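Local coordinates for protein luciferase-like enzymeAMP-CoA-ligase (Zophobas atratus, PDB 4W8O) that probably activates carboxylic acids with ATP as an AMP-forming CoA ligase of the adenylating family that includes firefly luciferase, at residues Asp33-Ile38 and Ser45-Ser50; Lys52-Arg57 and Ser80-Ile85; Phe320-Ser325 and Leu403-Ile408; Ser325-Leu330 and Val379-Met384. All blocks are in the same frame, centred on the assembly; numbering follows the deposited sequence.

Interaction 1 of 4, residues Asp33-Ile38 and Ser45-Ser50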
loop_
_atom_site.group_PDB
_atom_site.type_symbol
_atom_site.label_atom_id
_atom_site.label_comp_id
_atom_site.label_asym_id
_atom_site.label_seq_id
_atom_site.Cartn_x
_atom_site.Cartn_y
_atom_site.Cartn_z
ATOM N N ASP A 33 -1.966 -13.422 19.560
ATOM C CA ASP A 33 -3.344 -13.468 20.066
ATOM C C ASP A 33 -4.216 -12.299 19.600
ATOM O O ASP A 33 -5.438 -12.348 19.729
ATOM C CB ASP A 33 -3.342 -13.548 21.592
ATOM C CG ASP A 33 -2.637 -14.787 22.106
ATOM O OD1 ASP A 33 -2.479 -15.752 21.327
ATOM O OD2 ASP A 33 -2.234 -14.802 23.289
ATOM N N ARG A 34 -3.601 -11.255 19.058
ATOM C CA ARG A 34 -4.353 -10.111 18.540
ATOM C C ARG A 34 -5.088 -10.437 17.240
ATOM O O ARG A 34 -4.786 -11.431 16.580
ATOM C CB ARG A 34 -3.419 -8.927 18.304
ATOM C CG ARG A 34 -2.749 -8.413 19.562
ATOM C CD ARG A 34 -2.101 -7.077 19.296
ATOM N NE ARG A 34 -1.387 -6.582 20.461
ATOM C CZ ARG A 34 -0.723 -5.429 20.510
ATOM N NH1 ARG A 34 -0.666 -4.631 19.446
ATOM N NH2 ARG A 34 -0.101 -5.080 21.628
ATOM N N ILE A 35 -6.054 -9.592 16.884
ATOM C CA ILE A 35 -6.809 -9.768 15.649
ATOM C C ILE A 35 -6.023 -9.158 14.495
ATOM O O ILE A 35 -5.772 -7.961 14.483
ATOM C CB ILE A 35 -8.204 -9.091 15.687
ATOM C CG1 ILE A 35 -9.031 -9.552 16.900
ATOM C CG2 ILE A 35 -8.959 -9.374 14.391
ATOM C CD1 ILE A 35 -9.310 -11.042 16.953
ATOM N N CYS A 36 -5.657 -9.982 13.520
ATOM C CA CYS A 36 -4.906 -9.512 12.354
ATOM C C CYS A 36 -5.807 -8.771 11.356
ATOM O O CYS A 36 -5.519 -7.640 10.964
ATOM C CB CYS A 36 -4.221 -10.694 11.663
ATOM S SG CYS A 36 -3.358 -10.297 10.126
ATOM N N GLN A 37 -6.897 -9.430 10.966
ATOM C CA GLN A 37 -7.766 -8.962 9.894
ATOM C C GLN A 37 -9.240 -9.262 10.187
ATOM O O GLN A 37 -9.589 -10.295 10.793
ATOM C CB GLN A 37 -7.353 -9.598 8.558
ATOM C CG GLN A 37 -7.297 -11.120 8.554
ATOM C CD GLN A 37 -7.028 -11.716 7.174
ATOM O OE1 GLN A 37 -6.756 -11.002 6.215
ATOM N NE2 GLN A 37 -7.102 -13.033 7.075
ATOM N N ILE A 38 -10.092 -8.341 9.740
ATOM C CA ILE A 38 -11.538 -8.450 9.854
ATOM C C ILE A 38 -12.160 -8.135 8.493
ATOM O O ILE A 38 -11.921 -7.061 7.939
ATOM C CB ILE A 38 -12.114 -7.451 10.887
ATOM C CG1 ILE A 38 -11.527 -7.697 12.283
ATOM C CG2 ILE A 38 -13.638 -7.552 10.936
ATOM C CD1 ILE A 38 -12.083 -6.769 13.353
ATOM N N SER A 45 -13.360 -12.689 11.399
ATOM C CA SER A 45 -12.049 -12.180 11.766
ATOM C C SER A 45 -11.049 -13.321 11.876
ATOM O O SER A 45 -11.428 -14.486 11.856
ATOM C CB SER A 45 -12.126 -11.418 13.089
ATOM O OG SER A 45 -12.279 -12.308 14.172
ATOM N N GLU A 46 -9.771 -12.974 11.982
ATOM C CA GLU A 46 -8.720 -13.970 12.130
ATOM C C GLU A 46 -7.549 -13.393 12.916
ATOM O O GLU A 46 -7.179 -12.231 12.731
ATOM C CB GLU A 46 -8.248 -14.467 10.760
ATOM C CG GLU A 46 -7.316 -15.673 10.835
ATOM C CD GLU A 46 -6.856 -16.184 9.476
ATOM O OE1 GLU A 46 -7.160 -15.553 8.439
ATOM O OE2 GLU A 46 -6.170 -17.227 9.446
ATOM N N THR A 47 -6.969 -14.212 13.788
ATOM C CA THR A 47 -5.851 -13.785 14.613
ATOM C C THR A 47 -4.534 -13.912 13.862
ATOM O O THR A 47 -4.452 -14.605 12.845
ATOM C CB THR A 47 -5.744 -14.624 15.892
ATOM O OG1 THR A 47 -5.577 -16.001 15.543
ATOM C CG2 THR A 47 -6.991 -14.469 16.730
ATOM N N TYR A 48 -3.507 -13.238 14.380
ATOM C CA TYR A 48 -2.149 -13.355 13.845
ATOM C C TYR A 48 -1.638 -14.784 13.951
ATOM O O TYR A 48 -0.951 -15.270 13.052
ATOM C CB TYR A 48 -1.187 -12.408 14.562
ATOM C CG TYR A 48 -1.254 -10.987 14.059
ATOM C CD1 TYR A 48 -0.563 -10.601 12.911
ATOM C CD2 TYR A 48 -2.013 -10.027 14.719
ATOM C CE1 TYR A 48 -0.625 -9.300 12.437
ATOM C CE2 TYR A 48 -2.083 -8.724 14.253
ATOM C CZ TYR A 48 -1.388 -8.364 13.114
ATOM O OH TYR A 48 -1.452 -7.063 12.658
ATOM N N SER A 49 -1.979 -15.447 15.051
ATOM C CA SER A 49 -1.649 -16.851 15.239
ATOM C C SER A 49 -2.191 -17.720 14.103
ATOM O O SER A 49 -1.469 -18.529 13.526
ATOM C CB SER A 49 -2.227 -17.352 16.560
ATOM O OG SER A 49 -2.046 -18.745 16.652
ATOM N N SER A 50 -3.476 -17.558 13.813
ATOM C CA SER A 50 -4.130 -18.321 12.761
ATOM C C SER A 50 -3.549 -17.990 11.392
ATOM O O SER A 50 -3.364 -18.879 10.564
ATOM C CB SER A 50 -5.636 -18.051 12.766
ATOM O OG SER A 50 -6.284 -18.752 11.725
HETATM O O HOH W 1 -2.936 -6.682 10.136
#
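Cys-36 sets SG anti to its own backbone N (chi1 175°), and Tyr-48, with CG anti to its carbonyl carbon (chi1 -81°), swings its ring beneath that side chain. CB of Cys-36 stands over the middle of the ring, 3.6 Å from the centroid and almost on the normal, while SG leans off towards CE1 at 3.7 Å, a CH-pi and sulfur-aromatic pair on one face. The phenol OH and Cys-36 O are joined by a water that donates to both; OH also bonds to Ser-242 O. Between the antiparallel strands lies a classic beta bulge: Cys-36 and Gln-37 both face Glu-46, whose O accepts from Cys-36 N at 2.8 Å and, weakly, from Gln-37 N. Extended side chains of Gln-37 and Glu-46 run side by side, NE2 meeting OE1 at 2.9 Å from above the carboxylate plane; NE2 also reaches Leu-81 O, and OE1 has a further partner in Arg-54. On the Arg-34 side of the bulge, Arg-34 O accepts from Tyr-48 N at 3.1 Å, and Thr-47 OG1 caps the helix by accepting from Ser-50 N. This hairpin edges the nine-stranded mixed sheet, strand 35-39 bonding on its other side to strand 243-246 and helix 48-64 leaving directly from strand 44-47.

Interaction 2 of 4, residues Lys52-Arg57 and Ser80-Ile85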
loop_
_atom_site.group_PDB
_atom_site.type_symbol
_atom_site.label_atom_id
_atom_site.label_comp_id
_atom_site.label_asym_id
_atom_site.label_seq_id
_atom_site.Cartn_x
_atom_site.Cartn_y
_atom_site.Cartn_z
ATOM N N LYS A 52 -0.501 -17.006 10.810
ATOM C CA LYS A 52 0.817 -17.645 10.784
ATOM C C LYS A 52 0.717 -19.120 10.402
ATOM O O LYS A 52 1.523 -19.618 9.610
ATOM C CB LYS A 52 1.518 -17.514 12.137
ATOM C CG LYS A 52 2.981 -17.938 12.128
ATOM C CD LYS A 52 3.675 -17.533 13.420
ATOM C CE LYS A 52 5.004 -18.248 13.581
ATOM N NZ LYS A 52 4.854 -19.697 13.883
ATOM N N THR A 53 -0.276 -19.805 10.964
ATOM C CA THR A 53 -0.468 -21.231 10.710
ATOM C C THR A 53 -0.814 -21.494 9.244
ATOM O O THR A 53 -0.212 -22.361 8.605
ATOM C CB THR A 53 -1.569 -21.807 11.620
ATOM O OG1 THR A 53 -1.178 -21.640 12.983
ATOM C CG2 THR A 53 -1.806 -23.287 11.349
ATOM N N ARG A 54 -1.773 -20.743 8.715
ATOM C CA ARG A 54 -2.240 -20.978 7.354
ATOM C C ARG A 54 -1.175 -20.587 6.329
ATOM O O ARG A 54 -0.937 -21.330 5.382
ATOM C CB ARG A 54 -3.556 -20.250 7.090
ATOM C CG ARG A 54 -4.705 -20.736 7.971
ATOM C CD ARG A 54 -6.063 -20.486 7.325
ATOM N NE ARG A 54 -6.331 -19.059 7.129
ATOM C CZ ARG A 54 -7.027 -18.531 6.118
ATOM N NH1 ARG A 54 -7.534 -19.294 5.154
ATOM N NH2 ARG A 54 -7.204 -17.213 6.056
ATOM N N SER A 55 -0.517 -19.449 6.541
ATOM C CA SER A 55 0.529 -18.994 5.633
ATOM C C SER A 55 1.745 -19.930 5.650
ATOM O O SER A 55 2.363 -20.149 4.615
ATOM C CB SER A 55 0.956 -17.556 5.962
ATOM O OG SER A 55 1.461 -17.451 7.282
ATOM N N THR A 56 2.089 -20.467 6.820
ATOM C CA THR A 56 3.198 -21.424 6.927
ATOM C C THR A 56 2.892 -22.667 6.082
ATOM O O THR A 56 3.747 -23.144 5.333
ATOM C CB THR A 56 3.481 -21.800 8.393
ATOM O OG1 THR A 56 3.899 -20.631 9.116
ATOM C CG2 THR A 56 4.567 -22.872 8.495
ATOM N N ARG A 57 1.655 -23.149 6.166
ATOM C CA ARG A 57 1.229 -24.318 5.399
ATOM C C ARG A 57 1.232 -24.055 3.902
ATOM O O ARG A 57 1.692 -24.895 3.128
ATOM C CB ARG A 57 -0.153 -24.784 5.851
ATOM C CG ARG A 57 -0.142 -25.452 7.208
ATOM C CD ARG A 57 -1.549 -25.690 7.703
ATOM N NE ARG A 57 -1.569 -26.227 9.055
ATOM C CZ ARG A 57 -2.680 -26.473 9.739
ATOM N NH1 ARG A 57 -3.871 -26.221 9.209
ATOM N NH2 ARG A 57 -2.600 -26.969 10.966
ATOM N N SER A 80 -10.242 -10.287 0.921
ATOM C CA SER A 80 -10.965 -11.343 1.634
ATOM C C SER A 80 -10.077 -11.802 2.779
ATOM O O SER A 80 -8.960 -11.322 2.918
ATOM C CB SER A 80 -11.266 -12.521 0.706
ATOM O OG SER A 80 -10.075 -13.248 0.418
ATOM N N LEU A 81 -10.556 -12.732 3.597
ATOM C CA LEU A 81 -9.702 -13.307 4.636
ATOM C C LEU A 81 -8.616 -14.231 4.073
ATOM O O LEU A 81 -7.717 -14.641 4.811
ATOM C CB LEU A 81 -10.536 -14.053 5.680
ATOM C CG LEU A 81 -11.438 -13.201 6.577
ATOM C CD1 LEU A 81 -12.193 -14.130 7.503
ATOM C CD2 LEU A 81 -10.658 -12.177 7.387
ATOM N N ASP A 82 -8.679 -14.555 2.779
ATOM C CA ASP A 82 -7.693 -15.454 2.176
ATOM C C ASP A 82 -6.696 -14.789 1.223
ATOM O O ASP A 82 -5.615 -15.342 0.998
ATOM C CB ASP A 82 -8.403 -16.587 1.436
ATOM C CG ASP A 82 -9.235 -17.467 2.360
ATOM O OD1 ASP A 82 -9.000 -17.479 3.582
ATOM O OD2 ASP A 82 -10.137 -18.146 1.858
ATOM N N ASN A 83 -7.033 -13.626 0.660
ATOM C CA ASN A 83 -6.248 -13.109 -0.459
ATOM C C ASN A 83 -4.795 -12.768 -0.113
ATOM O O ASN A 83 -3.917 -12.903 -0.965
ATOM C CB ASN A 83 -6.936 -11.925 -1.152
ATOM C CG ASN A 83 -6.792 -10.634 -0.388
ATOM O OD1 ASN A 83 -7.258 -10.519 0.737
ATOM N ND2 ASN A 83 -6.170 -9.638 -1.011
ATOM N N SER A 84 -4.540 -12.350 1.124
ATOM C CA SER A 84 -3.171 -12.046 1.545
ATOM C C SER A 84 -2.379 -13.272 2.053
ATOM O O SER A 84 -1.156 -13.209 2.179
ATOM C CB SER A 84 -3.161 -10.921 2.594
ATOM O OG SER A 84 -3.697 -11.361 3.825
ATOM N N ILE A 85 -3.053 -14.388 2.329
ATOM C CA ILE A 85 -2.370 -15.556 2.926
ATOM C C ILE A 85 -1.247 -16.109 2.039
ATOM O O ILE A 85 -0.131 -16.314 2.520
ATOM C CB ILE A 85 -3.363 -16.692 3.297
ATOM C CG1 ILE A 85 -4.423 -16.196 4.290
ATOM C CG2 ILE A 85 -2.625 -17.895 3.871
ATOM C CD1 ILE A 85 -3.870 -15.544 5.545
#
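A salt bridge in which one carboxylate oxygen takes two guanidinium nitrogens ties helix 48-64 to the loop that leads into helix 85-92. Arg-54 approaches end-on: NH1 lies 2.8 Å from Asp-82 OD1 and NH2 lies 3.1 Å from the same oxygen. OD1 sits in the guanidinium plane, but that plane is turned 57° from the carboxylate, so NH1 comes from above the carboxylate whereas NH2 uses the anti lone pair. The arginine chain bends at chi3 (-63°) to present this end, and NH2 adds a weak bond to Leu-81 O at 2.9 Å. NH2 also forms a salt bridge with Glu-46, so the positive group lies between two carboxylates and probably offsets the charge of both. The loop is itself shaped by an ST turn, Ser-80 OG accepting from Asp-82 N at 3.0 Å, followed by a type I turn from Asp-82 to Ile-85; they shape the end of the loop that runs from strand 72-76 of the eight-stranded sheet to helix 85-92. Ile-85 crosses Arg-54 at about a right angle, its CG1 lying over one guanidinium face, 3.4 Å from NH2. Its other branch, CG2, anti to the backbone N, rests against the helix backbone at Ser-55 N, 3.7 Å away. Ser-55 OG turns to Val-51 O and Tyr-92 OH, while Phe-156 touches the side chains of Arg-54, Asp-82 and Ile-85.

Interaction 3 of 4, residues Phe320-Ser325 and Leu403-Ile408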
loop_
_atom_site.group_PDB
_atom_site.type_symbol
_atom_site.label_atom_id
_atom_site.label_comp_id
_atom_site.label_asym_id
_atom_site.label_seq_id
_atom_site.Cartn_x
_atom_site.Cartn_y
_atom_site.Cartn_z
ATOM N N PHE A 320 -4.748 14.683 5.179
ATOM C CA PHE A 320 -4.600 14.626 3.739
ATOM C C PHE A 320 -3.122 14.498 3.422
ATOM O O PHE A 320 -2.354 15.406 3.719
ATOM C CB PHE A 320 -5.173 15.901 3.104
ATOM C CG PHE A 320 -5.201 15.880 1.598
ATOM C CD1 PHE A 320 -4.053 16.143 0.859
ATOM C CD2 PHE A 320 -6.377 15.619 0.917
ATOM C CE1 PHE A 320 -4.082 16.125 -0.526
ATOM C CE2 PHE A 320 -6.411 15.613 -0.462
ATOM C CZ PHE A 320 -5.265 15.868 -1.186
ATOM N N GLY A 321 -2.732 13.375 2.817
ATOM C CA GLY A 321 -1.336 13.104 2.481
ATOM C C GLY A 321 -1.046 13.030 0.992
ATOM O O GLY A 321 -1.956 13.135 0.150
ATOM N N TYR A 322 0.236 12.842 0.682
ATOM C CA TYR A 322 0.738 12.779 -0.687
ATOM C C TYR A 322 1.795 11.684 -0.791
ATOM O O TYR A 322 2.729 11.632 0.007
ATOM C CB TYR A 322 1.347 14.124 -1.045
ATOM C CG TYR A 322 2.176 14.177 -2.308
ATOM C CD1 TYR A 322 1.639 13.819 -3.540
ATOM C CD2 TYR A 322 3.482 14.658 -2.278
ATOM C CE1 TYR A 322 2.392 13.898 -4.703
ATOM C CE2 TYR A 322 4.243 14.737 -3.432
ATOM C CZ TYR A 322 3.694 14.359 -4.639
ATOM O OH TYR A 322 4.455 14.454 -5.776
ATOM N N GLY A 323 1.648 10.808 -1.770
ATOM C CA GLY A 323 2.622 9.747 -1.973
ATOM C C GLY A 323 2.457 9.068 -3.306
ATOM O O GLY A 323 1.572 9.396 -4.077
ATOM N N MET A 324 3.329 8.113 -3.574
ATOM C CA MET A 324 3.262 7.366 -4.799
ATOM C C MET A 324 3.855 5.985 -4.623
ATOM O O MET A 324 4.506 5.708 -3.621
ATOM C CB MET A 324 3.968 8.124 -5.925
ATOM C CG MET A 324 5.345 8.656 -5.593
ATOM S SD MET A 324 5.725 10.145 -6.551
ATOM C CE MET A 324 6.196 9.457 -8.137
ATOM N N SER A 325 3.627 5.130 -5.618
ATOM C CA SER A 325 4.064 3.742 -5.555
ATOM C C SER A 325 5.563 3.633 -5.492
ATOM O O SER A 325 6.095 2.709 -4.880
ATOM C CB SER A 325 3.549 2.974 -6.767
ATOM O OG SER A 325 2.144 3.090 -6.820
ATOM N N LEU A 403 14.306 11.110 -6.856
ATOM C CA LEU A 403 13.198 10.670 -7.709
ATOM C C LEU A 403 12.435 11.890 -8.221
ATOM O O LEU A 403 12.039 12.753 -7.441
ATOM C CB LEU A 403 12.240 9.753 -6.935
ATOM C CG LEU A 403 10.944 9.303 -7.636
ATOM C CD1 LEU A 403 11.226 8.275 -8.731
ATOM C CD2 LEU A 403 9.948 8.741 -6.627
ATOM N N LYS A 404 12.227 11.949 -9.529
ATOM C CA LYS A 404 11.388 12.983 -10.132
ATOM C C LYS A 404 9.940 12.530 -9.990
ATOM O O LYS A 404 9.575 11.495 -10.530
ATOM C CB LYS A 404 11.748 13.161 -11.606
ATOM C CG LYS A 404 13.212 13.503 -11.852
ATOM C CD LYS A 404 13.517 13.465 -13.338
ATOM C CE LYS A 404 14.999 13.588 -13.613
ATOM N NZ LYS A 404 15.316 13.139 -15.001
ATOM N N THR A 405 9.126 13.274 -9.243
ATOM C CA THR A 405 7.752 12.845 -8.970
ATOM C C THR A 405 6.829 13.028 -10.167
ATOM O O THR A 405 5.734 12.460 -10.197
ATOM C CB THR A 405 7.107 13.620 -7.810
ATOM O OG1 THR A 405 7.024 15.009 -8.153
ATOM C CG2 THR A 405 7.888 13.422 -6.517
ATOM N N GLY A 406 7.251 13.839 -11.131
ATOM C CA GLY A 406 6.390 14.200 -12.251
ATOM C C GLY A 406 5.312 15.200 -11.882
ATOM O O GLY A 406 4.421 15.472 -12.691
ATOM N N ASP A 407 5.389 15.761 -10.676
ATOM C CA ASP A 407 4.407 16.731 -10.208
ATOM C C ASP A 407 5.043 18.111 -10.118
ATOM O O ASP A 407 6.235 18.234 -9.833
ATOM C CB ASP A 407 3.866 16.345 -8.828
ATOM C CG ASP A 407 3.114 15.031 -8.834
ATOM O OD1 ASP A 407 2.205 14.869 -9.678
ATOM O OD2 ASP A 407 3.427 14.162 -7.988
ATOM N N ILE A 408 4.232 19.131 -10.368
ATOM C CA ILE A 408 4.613 20.526 -10.213
ATOM C C ILE A 408 3.967 21.026 -8.931
ATOM O O ILE A 408 2.773 20.784 -8.699
ATOM C CB ILE A 408 4.123 21.374 -11.404
ATOM C CG1 ILE A 408 4.819 20.941 -12.697
ATOM C CG2 ILE A 408 4.337 22.857 -11.159
ATOM C CD1 ILE A 408 6.334 20.938 -12.640
#
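Strands 320-324 and 403-405 run 10.0 Å apart at closest approach with their directions 122° from one another, too far for backbone pairing, so side chains span the gap from both sides of the corner that segment 403-408 turns at Gly-406. Tyr-322 holds CG anti to its backbone N (chi1 168°) and points its phenol straight at Asp-407, the two side chains meeting tip to tip. OH donates to OD2 over a very short 2.5 Å, on the anti lone pair of the carboxylate, with OD2 near the ring plane and the carboxylate turned 61° from the ring. OD1 of the same aspartate is in a salt bridge with Arg-422, whose positive charge probably stabilises the ionised carboxylate. Next to it, Thr-405 CB packs 3.4 Å from Tyr-322 OH. The corner is an ST turn: Thr-405 OG1, in the crowded position between its backbone N and carbonyl carbon, accepts from Asp-407 N at 3.1 Å and also bonds to Leu-377 O. Gly-406 between them has positive phi. The contact thereby links the nine-stranded mixed sheet to the antiparallel five-stranded sheet, two of the beta layers of this adenylating-enzyme fold. Met-324 bends at chi3 and crosses Thr-405 at about a right angle, SD lying 3.9 Å from CG2. Its CE comes within 3.7 Å of Thr-405 O and 4.1 Å of Leu-403 CD2. The Met-324 side chain also approaches a bound hexaoxaicosanediol, probably from the crystallisation liquor, in a pocket that Gly-321 and Gly-323 help to line.

Interaction 4 of 4, residues Ser325-Leu330 and Val379-Met384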
loop_
_atom_site.group_PDB
_atom_site.type_symbol
_atom_site.label_atom_id
_atom_site.label_comp_id
_atom_site.label_asym_id
_atom_site.label_seq_id
_atom_site.Cartn_x
_atom_site.Cartn_y
_atom_site.Cartn_z
ATOM N N SER A 325 3.627 5.130 -5.618
ATOM C CA SER A 325 4.064 3.742 -5.555
ATOM C C SER A 325 5.563 3.633 -5.492
ATOM O O SER A 325 6.095 2.709 -4.880
ATOM C CB SER A 325 3.549 2.974 -6.767
ATOM O OG SER A 325 2.144 3.090 -6.820
ATOM N N GLU A 326 6.239 4.599 -6.109
ATOM C CA GLU A 326 7.693 4.582 -6.229
ATOM C C GLU A 326 8.446 4.798 -4.913
ATOM O O GLU A 326 9.653 4.551 -4.858
ATOM C CB GLU A 326 8.155 5.649 -7.229
ATOM C CG GLU A 326 7.865 5.336 -8.684
ATOM C CD GLU A 326 6.454 5.677 -9.125
ATOM O OE1 GLU A 326 5.605 6.076 -8.297
ATOM O OE2 GLU A 326 6.198 5.533 -10.326
ATOM N N ILE A 327 7.758 5.275 -3.879
ATOM C CA ILE A 327 8.434 5.705 -2.635
ATOM C C ILE A 327 7.555 5.737 -1.376
ATOM O O ILE A 327 8.070 5.949 -0.285
ATOM C CB ILE A 327 9.070 7.100 -2.830
ATOM C CG1 ILE A 327 10.124 7.396 -1.755
ATOM C CG2 ILE A 327 7.988 8.174 -2.880
ATOM C CD1 ILE A 327 11.074 8.512 -2.137
ATOM N N GLY A 328 6.251 5.505 -1.511
ATOM C CA GLY A 328 5.346 5.557 -0.374
ATOM C C GLY A 328 4.980 6.992 -0.022
ATOM O O GLY A 328 4.899 7.858 -0.895
ATOM N N LEU A 329 4.768 7.234 1.265
ATOM C CA LEU A 329 4.267 8.510 1.760
ATOM C C LEU A 329 5.361 9.583 1.759
ATOM O O LEU A 329 6.444 9.367 2.292
ATOM C CB LEU A 329 3.704 8.313 3.170
ATOM C CG LEU A 329 2.781 9.370 3.765
ATOM C CD1 LEU A 329 1.686 9.791 2.805
ATOM C CD2 LEU A 329 2.177 8.816 5.048
ATOM N N LEU A 330 5.062 10.728 1.147
ATOM C CA LEU A 330 6.035 11.802 0.938
ATOM C C LEU A 330 5.775 13.027 1.802
ATOM O O LEU A 330 6.713 13.664 2.289
ATOM C CB LEU A 330 6.040 12.222 -0.531
ATOM C CG LEU A 330 6.704 11.231 -1.479
ATOM C CD1 LEU A 330 6.612 11.750 -2.907
ATOM C CD2 LEU A 330 8.153 10.974 -1.063
ATOM N N VAL A 379 12.280 14.037 -4.806
ATOM C CA VAL A 379 12.323 13.440 -3.474
ATOM C C VAL A 379 13.384 12.344 -3.382
ATOM O O VAL A 379 13.773 11.764 -4.401
ATOM C CB VAL A 379 10.940 12.870 -3.096
ATOM C CG1 VAL A 379 9.903 13.987 -3.063
ATOM C CG2 VAL A 379 10.510 11.786 -4.076
ATOM N N LYS A 380 13.856 12.080 -2.160
ATOM C CA LYS A 380 14.908 11.088 -1.934
ATOM C C LYS A 380 14.831 10.505 -0.532
ATOM O O LYS A 380 14.723 11.236 0.437
ATOM C CB LYS A 380 16.290 11.711 -2.147
ATOM C CG LYS A 380 17.430 10.702 -2.126
ATOM C CD LYS A 380 18.748 11.366 -2.484
ATOM C CE LYS A 380 19.915 10.392 -2.438
ATOM N NZ LYS A 380 21.185 11.053 -2.865
ATOM N N SER A 381 14.876 9.177 -0.453
ATOM C CA SER A 381 14.845 8.452 0.812
ATOM C C SER A 381 15.191 6.990 0.584
ATOM O O SER A 381 15.270 6.522 -0.557
ATOM C CB SER A 381 13.456 8.525 1.452
ATOM O OG SER A 381 12.566 7.569 0.895
ATOM N N ASP A 382 15.343 6.265 1.687
ATOM C CA ASP A 382 15.637 4.840 1.646
ATOM C C ASP A 382 14.416 4.001 1.276
ATOM O O ASP A 382 14.544 2.791 1.130
ATOM C CB ASP A 382 16.174 4.364 3.002
ATOM C CG ASP A 382 17.569 4.870 3.299
ATOM O OD1 ASP A 382 18.227 5.468 2.408
ATOM O OD2 ASP A 382 18.010 4.649 4.443
ATOM N N ALA A 383 13.247 4.639 1.127
ATOM C CA ALA A 383 12.008 3.970 0.710
ATOM C C ALA A 383 11.837 3.954 -0.806
ATOM O O ALA A 383 10.840 3.463 -1.316
ATOM C CB ALA A 383 10.804 4.656 1.344
ATOM N N MET A 384 12.810 4.497 -1.517
ATOM C CA MET A 384 12.752 4.624 -2.964
ATOM C C MET A 384 12.872 3.260 -3.646
ATOM O O MET A 384 13.636 2.396 -3.201
ATOM C CB MET A 384 13.916 5.505 -3.421
ATOM C CG MET A 384 13.593 6.483 -4.531
ATOM S SD MET A 384 14.636 7.959 -4.387
ATOM C CE MET A 384 16.267 7.227 -4.201
#
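Ile-327 adopts an extended conformation, CG1 anti to the backbone N (chi1 -162°) and CD1 anti again beyond it (chi2 161°), which drives the long branch into the bend of residues 379-384. CD1 at its tip touches Val-379 CG2 at 3.8 Å, Met-384 CG at 4.0 Å and Ser-381 OG at 3.5 Å. From its crowded position (chi1 82°) this OG accepts from Ala-383 N at 3.0 Å, an ST turn that overlaps the type I turn from Ser-381 to Met-384. Ala-383 CB lies 3.4 Å from Ile-327 O and also touches the CG1 methylene of the same residue, and the Ala-383 carbonyl receives a CA-H...O contact from Ile-327 CA. No hydrogen bond crosses between the two segments. Ile-327 and Gly-328 both face Met-324 in a classic beta bulge at the connection between strands 317-324 and 328-332, where the mixed sheet meets the end of strand 367-380 in the antiparallel sheet. Val-379 places CG2 between its backbone N and carbonyl carbon, and CG1 anti to that carbon. Leu-330 reaches for this fork tip to tip: CD2 lies 3.9 Å from CG2, and CD1 lies 4.0 Å from CG1. Glu-326 turns its carboxylate away from the turn towards the pocket, where OE1 hydrogen-bonds the bound hexaoxaicosanediol, and its side chain packs on Ile-195 and Leu-403.

From the N terminus, interaction 1 closes a short hairpin at the edge of the nine-stranded sheet, and interaction 2 follows in series, closing a loop of 22 intervening residues by tying the helix that leaves the hairpin to the loop before helix 85-92. The two touch directly and both use helix 48-64. Some 240 residues later, on the opposite side of the chain's centre, interaction 3 closes a long loop from residue 320 to 408, and interaction 4 nests within it, sharing Ser-325. This second pair joins neighbouring strands of the nine-stranded sheet to neighbouring strands of the five-stranded one. The centres of interactions 1 and 3 lie about 33 Å apart.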